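Local coordinates for cyclopenase asqI (Emericella nidulans, PDB 5YY3), which catalyses the ring contraction of 4'-methoxycyclopenin to 4'-methoxyviridicatin, a zinc-dependent step in fungal aspoquinolone biosynthesis, at residues Arg58-Leu63 and Asp99-Ala104; Leu88-Ala93 and Glu115-Ala120. All coordinates share one frame; numbering follows the deposited sequence.

Contact 1 (Arg58-Leu63 and Asp99-Ala104)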
loop_
_atom_site.group_PDB
_atom_site.type_symbol
_atom_site.label_atom_id
_atom_site.label_comp_id
_atom_site.label_asym_id
_atom_site.label_seq_id
_atom_site.Cartn_x
_atom_site.Cartn_y
_atom_site.Cartn_z
ATOM N N ARG A 58 -5.815 1.639 -47.102
ATOM C CA ARG A 58 -6.458 2.232 -45.923
ATOM C C ARG A 58 -7.959 1.944 -45.904
ATOM O O ARG A 58 -8.530 1.666 -44.851
ATOM C CB ARG A 58 -6.220 3.746 -45.864
ATOM C CG ARG A 58 -4.794 4.152 -45.525
ATOM C CD ARG A 58 -4.597 5.657 -45.702
ATOM N NE ARG A 58 -3.689 5.963 -46.807
ATOM C CZ ARG A 58 -3.810 7.018 -47.611
ATOM N NH1 ARG A 58 -4.813 7.870 -47.443
ATOM N NH2 ARG A 58 -2.936 7.214 -48.592
ATOM N N GLY A 59 -8.593 2.010 -47.068
ATOM C CA GLY A 59 -10.003 1.693 -47.176
ATOM C C GLY A 59 -10.316 0.267 -46.759
ATOM O O GLY A 59 -11.302 0.011 -46.072
ATOM N N ILE A 60 -9.471 -0.667 -47.177
ATOM C CA ILE A 60 -9.665 -2.078 -46.849
ATOM C C ILE A 60 -9.473 -2.314 -45.345
ATOM O O ILE A 60 -10.325 -2.908 -44.689
ATOM C CB ILE A 60 -8.699 -2.986 -47.664
ATOM C CG1 ILE A 60 -9.005 -2.873 -49.163
ATOM C CG2 ILE A 60 -8.801 -4.439 -47.201
ATOM C CD1 ILE A 60 -7.978 -3.522 -50.065
ATOM N N PHE A 61 -8.363 -1.823 -44.798
ATOM C CA PHE A 61 -8.070 -1.977 -43.371
ATOM C C PHE A 61 -9.106 -1.328 -42.456
ATOM O O PHE A 61 -9.186 -1.656 -41.269
ATOM C CB PHE A 61 -6.688 -1.413 -43.066
ATOM C CG PHE A 61 -5.589 -2.405 -43.261
ATOM C CD1 PHE A 61 -5.143 -2.717 -44.533
ATOM C CD2 PHE A 61 -5.015 -3.038 -42.176
ATOM C CE1 PHE A 61 -4.129 -3.642 -44.723
ATOM C CE2 PHE A 61 -4.007 -3.961 -42.352
ATOM C CZ PHE A 61 -3.558 -4.271 -43.634
ATOM N N ALA A 62 -9.906 -0.420 -43.011
ATOM C CA ALA A 62 -10.937 0.265 -42.237
ATOM C C ALA A 62 -12.271 -0.486 -42.235
ATOM O O ALA A 62 -13.180 -0.151 -41.466
ATOM C CB ALA A 62 -11.136 1.676 -42.773
ATOM N N LEU A 63 -12.398 -1.491 -43.095
ATOM C CA LEU A 63 -13.676 -2.167 -43.263
ATOM C C LEU A 63 -14.173 -2.860 -41.993
ATOM O O LEU A 63 -13.497 -3.733 -41.449
ATOM C CB LEU A 63 -13.586 -3.176 -44.399
ATOM C CG LEU A 63 -13.624 -2.537 -45.785
ATOM C CD1 LEU A 63 -13.511 -3.600 -46.863
ATOM C CD2 LEU A 63 -14.913 -1.728 -45.946
ATOM N N ASP A 99 -2.688 -5.899 -58.608
ATOM C CA ASP A 99 -3.222 -7.248 -58.771
ATOM C C ASP A 99 -3.791 -7.757 -57.434
ATOM O O ASP A 99 -4.957 -8.154 -57.363
ATOM C CB ASP A 99 -2.150 -8.206 -59.313
ATOM C CG ASP A 99 -1.731 -7.871 -60.738
ATOM O OD1 ASP A 99 -2.622 -7.495 -61.528
ATOM O OD2 ASP A 99 -0.525 -7.992 -61.072
ATOM N N GLY A 100 -2.980 -7.728 -56.380
ATOM C CA GLY A 100 -3.417 -8.201 -55.076
ATOM C C GLY A 100 -4.632 -7.439 -54.583
ATOM O O GLY A 100 -5.569 -8.013 -54.030
ATOM N N ILE A 101 -4.630 -6.134 -54.806
ATOM C CA ILE A 101 -5.701 -5.299 -54.293
ATOM C C ILE A 101 -7.007 -5.525 -55.050
ATOM O O ILE A 101 -8.083 -5.465 -54.455
ATOM C CB ILE A 101 -5.295 -3.827 -54.334
ATOM C CG1 ILE A 101 -4.049 -3.644 -53.482
ATOM C CG2 ILE A 101 -6.410 -2.939 -53.814
ATOM C CD1 ILE A 101 -3.621 -2.233 -53.364
ATOM N N SER A 102 -6.907 -5.820 -56.346
ATOM C CA SER A 102 -8.076 -6.206 -57.136
ATOM C C SER A 102 -8.719 -7.480 -56.592
ATOM O O SER A 102 -9.938 -7.519 -56.383
ATOM C CB SER A 102 -7.705 -6.406 -58.601
ATOM O OG SER A 102 -7.492 -5.159 -59.237
ATOM N N LYS A 103 -7.899 -8.509 -56.370
ATOM C CA LYS A 103 -8.366 -9.774 -55.790
ATOM C C LYS A 103 -9.031 -9.511 -54.439
ATOM O O LYS A 103 -10.110 -10.036 -54.140
ATOM C CB LYS A 103 -7.205 -10.765 -55.630
ATOM C CG LYS A 103 -7.631 -12.218 -55.418
ATOM C CD LYS A 103 -8.545 -12.702 -56.550
ATOM C CE LYS A 103 -8.799 -14.213 -56.516
ATOM N NZ LYS A 103 -9.980 -14.596 -55.696
ATOM N N ALA A 104 -8.378 -8.671 -53.640
ATOM C CA ALA A 104 -8.867 -8.287 -52.321
ATOM C C ALA A 104 -10.266 -7.671 -52.389
ATOM O O ALA A 104 -11.180 -8.127 -51.693
ATOM C CB ALA A 104 -7.887 -7.314 -51.672
#

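Contact 2 (Leu88-Ala93 and Glu115-Ala120)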
loop_
_atom_site.group_PDB
_atom_site.type_symbol
_atom_site.label_atom_id
_atom_site.label_comp_id
_atom_site.label_asym_id
_atom_site.label_seq_id
_atom_site.Cartn_x
_atom_site.Cartn_y
_atom_site.Cartn_z
ATOM N N LEU A 88 -2.152 -15.979 -49.670
ATOM C CA LEU A 88 -1.468 -16.558 -50.843
ATOM C C LEU A 88 -2.267 -16.330 -52.130
ATOM O O LEU A 88 -1.713 -16.085 -53.208
ATOM C CB LEU A 88 -1.239 -18.060 -50.649
ATOM C CG LEU A 88 -0.116 -18.486 -49.705
ATOM C CD1 LEU A 88 -0.243 -19.966 -49.404
ATOM C CD2 LEU A 88 1.246 -18.166 -50.305
ATOM N N MET A 89 -3.579 -16.444 -51.988
ATOM C CA MET A 89 -4.535 -16.096 -53.022
ATOM C C MET A 89 -4.201 -14.710 -53.579
ATOM O O MET A 89 -4.061 -14.553 -54.788
ATOM C CB MET A 89 -5.945 -16.150 -52.426
ATOM C CG MET A 89 -7.103 -16.384 -53.345
ATOM S SD MET A 89 -8.375 -17.251 -52.381
ATOM C CE MET A 89 -7.386 -18.640 -51.843
ATOM N N LEU A 90 -4.029 -13.722 -52.697
ATOM C CA LEU A 90 -3.694 -12.355 -53.121
ATOM C C LEU A 90 -2.398 -12.320 -53.915
ATOM O O LEU A 90 -2.263 -11.605 -54.908
ATOM C CB LEU A 90 -3.557 -11.429 -51.921
ATOM C CG LEU A 90 -4.728 -11.228 -50.973
ATOM C CD1 LEU A 90 -4.317 -10.190 -49.935
ATOM C CD2 LEU A 90 -5.991 -10.828 -51.724
ATOM N N ASP A 91 -1.438 -13.100 -53.450
ATOM C CA ASP A 91 -0.150 -13.207 -54.090
ATOM C C ASP A 91 -0.284 -13.853 -55.477
ATOM O O ASP A 91 0.420 -13.483 -56.426
ATOM C CB ASP A 91 0.785 -14.010 -53.185
ATOM C CG ASP A 91 2.184 -14.054 -53.698
ATOM O OD1 ASP A 91 2.835 -12.982 -53.708
ATOM O OD2 ASP A 91 2.642 -15.160 -54.075
ATOM N N ALA A 92 -1.208 -14.809 -55.582
ATOM C CA ALA A 92 -1.406 -15.596 -56.802
ATOM C C ALA A 92 -2.068 -14.807 -57.938
ATOM O O ALA A 92 -2.058 -15.239 -59.090
ATOM C CB ALA A 92 -2.227 -16.836 -56.487
ATOM N N ALA A 93 -2.617 -13.639 -57.610
ATOM C CA ALA A 93 -3.312 -12.806 -58.589
ATOM C C ALA A 93 -2.363 -11.979 -59.453
ATOM O O ALA A 93 -2.816 -11.245 -60.328
ATOM C CB ALA A 93 -4.312 -11.880 -57.885
ATOM N N GLU A 115 -11.798 -8.679 -41.046
ATOM C CA GLU A 115 -10.716 -8.912 -40.098
ATOM C C GLU A 115 -9.788 -9.959 -40.677
ATOM O O GLU A 115 -8.561 -9.842 -40.594
ATOM C CB GLU A 115 -11.254 -9.355 -38.734
ATOM C CG GLU A 115 -10.183 -9.651 -37.683
ATOM C CD GLU A 115 -9.370 -8.426 -37.288
ATOM O OE1 GLU A 115 -9.944 -7.320 -37.179
ATOM O OE2 GLU A 115 -8.154 -8.579 -37.060
ATOM N N LEU A 116 -10.386 -10.985 -41.273
ATOM C CA LEU A 116 -9.621 -11.993 -41.981
ATOM C C LEU A 116 -8.805 -11.306 -43.069
ATOM O O LEU A 116 -7.608 -11.555 -43.209
ATOM C CB LEU A 116 -10.543 -13.067 -42.571
ATOM C CG LEU A 116 -9.913 -14.322 -43.189
ATOM C CD1 LEU A 116 -10.951 -15.423 -43.284
ATOM C CD2 LEU A 116 -9.287 -14.053 -44.573
ATOM N N MET A 117 -9.460 -10.436 -43.833
ATOM C CA MET A 117 -8.783 -9.725 -44.918
ATOM C C MET A 117 -7.632 -8.861 -44.407
ATOM O O MET A 117 -6.577 -8.804 -45.039
ATOM C CB MET A 117 -9.769 -8.855 -45.699
ATOM C CG MET A 117 -9.151 -8.211 -46.928
ATOM S SD MET A 117 -8.396 -9.453 -48.002
ATOM C CE MET A 117 -6.985 -8.549 -48.570
ATOM N N ARG A 118 -7.827 -8.195 -43.267
ATOM C CA ARG A 118 -6.773 -7.336 -42.709
ATOM C C ARG A 118 -5.510 -8.115 -42.424
ATOM O O ARG A 118 -4.419 -7.665 -42.757
ATOM C CB ARG A 118 -7.244 -6.635 -41.434
ATOM C CG ARG A 118 -7.796 -5.275 -41.711
ATOM C CD ARG A 118 -8.294 -4.597 -40.464
ATOM N NE ARG A 118 -9.714 -4.323 -40.599
ATOM C CZ ARG A 118 -10.625 -5.006 -39.945
ATOM N NH1 ARG A 118 -10.229 -5.953 -39.112
ATOM N NH2 ARG A 118 -11.906 -4.736 -40.100
ATOM N N ASP A 119 -5.667 -9.294 -41.831
ATOM C CA ASP A 119 -4.538 -10.174 -41.569
ATOM C C ASP A 119 -3.898 -10.645 -42.872
ATOM O O ASP A 119 -2.673 -10.668 -43.003
ATOM C CB ASP A 119 -4.974 -11.374 -40.733
ATOM C CG ASP A 119 -4.956 -11.083 -39.244
ATOM O OD1 ASP A 119 -4.218 -10.156 -38.842
ATOM O OD2 ASP A 119 -5.660 -11.787 -38.473
ATOM N N ALA A 120 -4.735 -11.013 -43.839
ATOM C CA ALA A 120 -4.253 -11.544 -45.112
ATOM C C ALA A 120 -3.521 -10.461 -45.898
ATOM O O ALA A 120 -2.435 -10.686 -46.437
ATOM C CB ALA A 120 -5.428 -12.123 -45.932
#

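Contact 1 (Arg58-Leu63 and Asp99-Ala104)
I60 and A104 mark the closest backbone approach between helix 53-61, near its C-terminal part, and the middle of helix 97-109, their CA atoms lying 8.3 Å apart. A spacing of that size means the helices meet through side chains, and no hydrogen bond passes between the two segments. It is a compact example of packing through a single group: between these two segments, every contact within 4.5 Å is made by one methyl, I60 CD1. CG1 of I60 lies anti to its carbonyl carbon (chi1 -64°), and chi2 is extended (170°), which sends CD1 straight out toward the partner helix. There CD1 meets two neighbours one turn apart on helix 97-109. The branch methyl of I101 stands 4.1 Å from it, measured from I60 CD1 to I101 CG2. The same I60 CD1 is also 4.1 Å from A104 CB. The two isoleucine side chains run at a slant to each other. I101 turns CG2 anti to its backbone N, which presents that methyl to I60, while CG1 and CD1 of I101 lie more than 5 Å from I60 CD1. These are ordinary van der Waals separations between buried apolar groups, with only 86 Å² buried in all. I101 also packs on V53, D56 and V57, which extends the seam toward the start of helix 53-61. Helix 114-127 closes another side, M117 touching both I60 and A104 and L121 touching I60, while L90 of helix 77-92 reaches A104, so the contact lies buried inside a four-helix cluster away from the zinc ligands.

Contact 2 (Leu88-Ala93 and Glu115-Ala120)
The carbonyl oxygen of A120 accepts a hydrogen bond from the hydroxyl OG of S87, and the methyl CD1 of L90 lies 4.0 Å from the same A120 O. Both S87 and L90 belong to helix 77-92, so one backbone oxygen of helix 114-127 receives a polar and an apolar neighbour from the same partner. Between the segments there is no hydrogen bond; the packing is carried by apolar side chains and centres on L90, which points at helix 114-127, where A120 is the nearest backbone, 8.1 Å away from CA to CA. L90 meets M117 tip to tip. The M117 side chain begins with CG anti to its backbone N (chi1 -174°), then bends at chi2 (55°) and again at chi3, which swings the terminal methyl round to the leucine although the first bond of the side chain is not aimed there. M117 CE comes within 3.4 Å of L90 CD1, a tight meeting of methyls. The second leucine branch is looser, with L90 CD2 lying 4.0 Å from M117 CE. M117 SD stays behind its methyl, at 4.6 Å from L90 CD1, and A120 CB is likewise 4.6 Å from L90 CD1. M117 also touches L108 of helix 97-109, while L121 and Y124, farther along helix 114-127, pack on L90. The chemistry implies a joint of dispersion forces shaped by a flexible methionine that bends to meet its neighbour, and the serine hydroxyl supplies a polar tie between these two helices.

How the contacts relate
Both contacts are buried, small and apolar, and neither has a hydrogen bond between its own segments. Contact 1 joins helices 53-61 and 97-109, contact 2 helices 77-92 and 114-127, so they share no helix. Their chemistry differs in stiffness: beta-branched isoleucine carries the first, a conformationally freer methionine the second. Their segments alternate along the chain and their centres lie 9 Å apart, so the pairings interlock. M117 CE of contact 2 packs 3.5 Å from A104 CB of contact 1. R118 adds a polar link, its NH2 probably bonding L63 O, although the modelled distance is doubtfully short. Together they knit four helices, away from the zinc site.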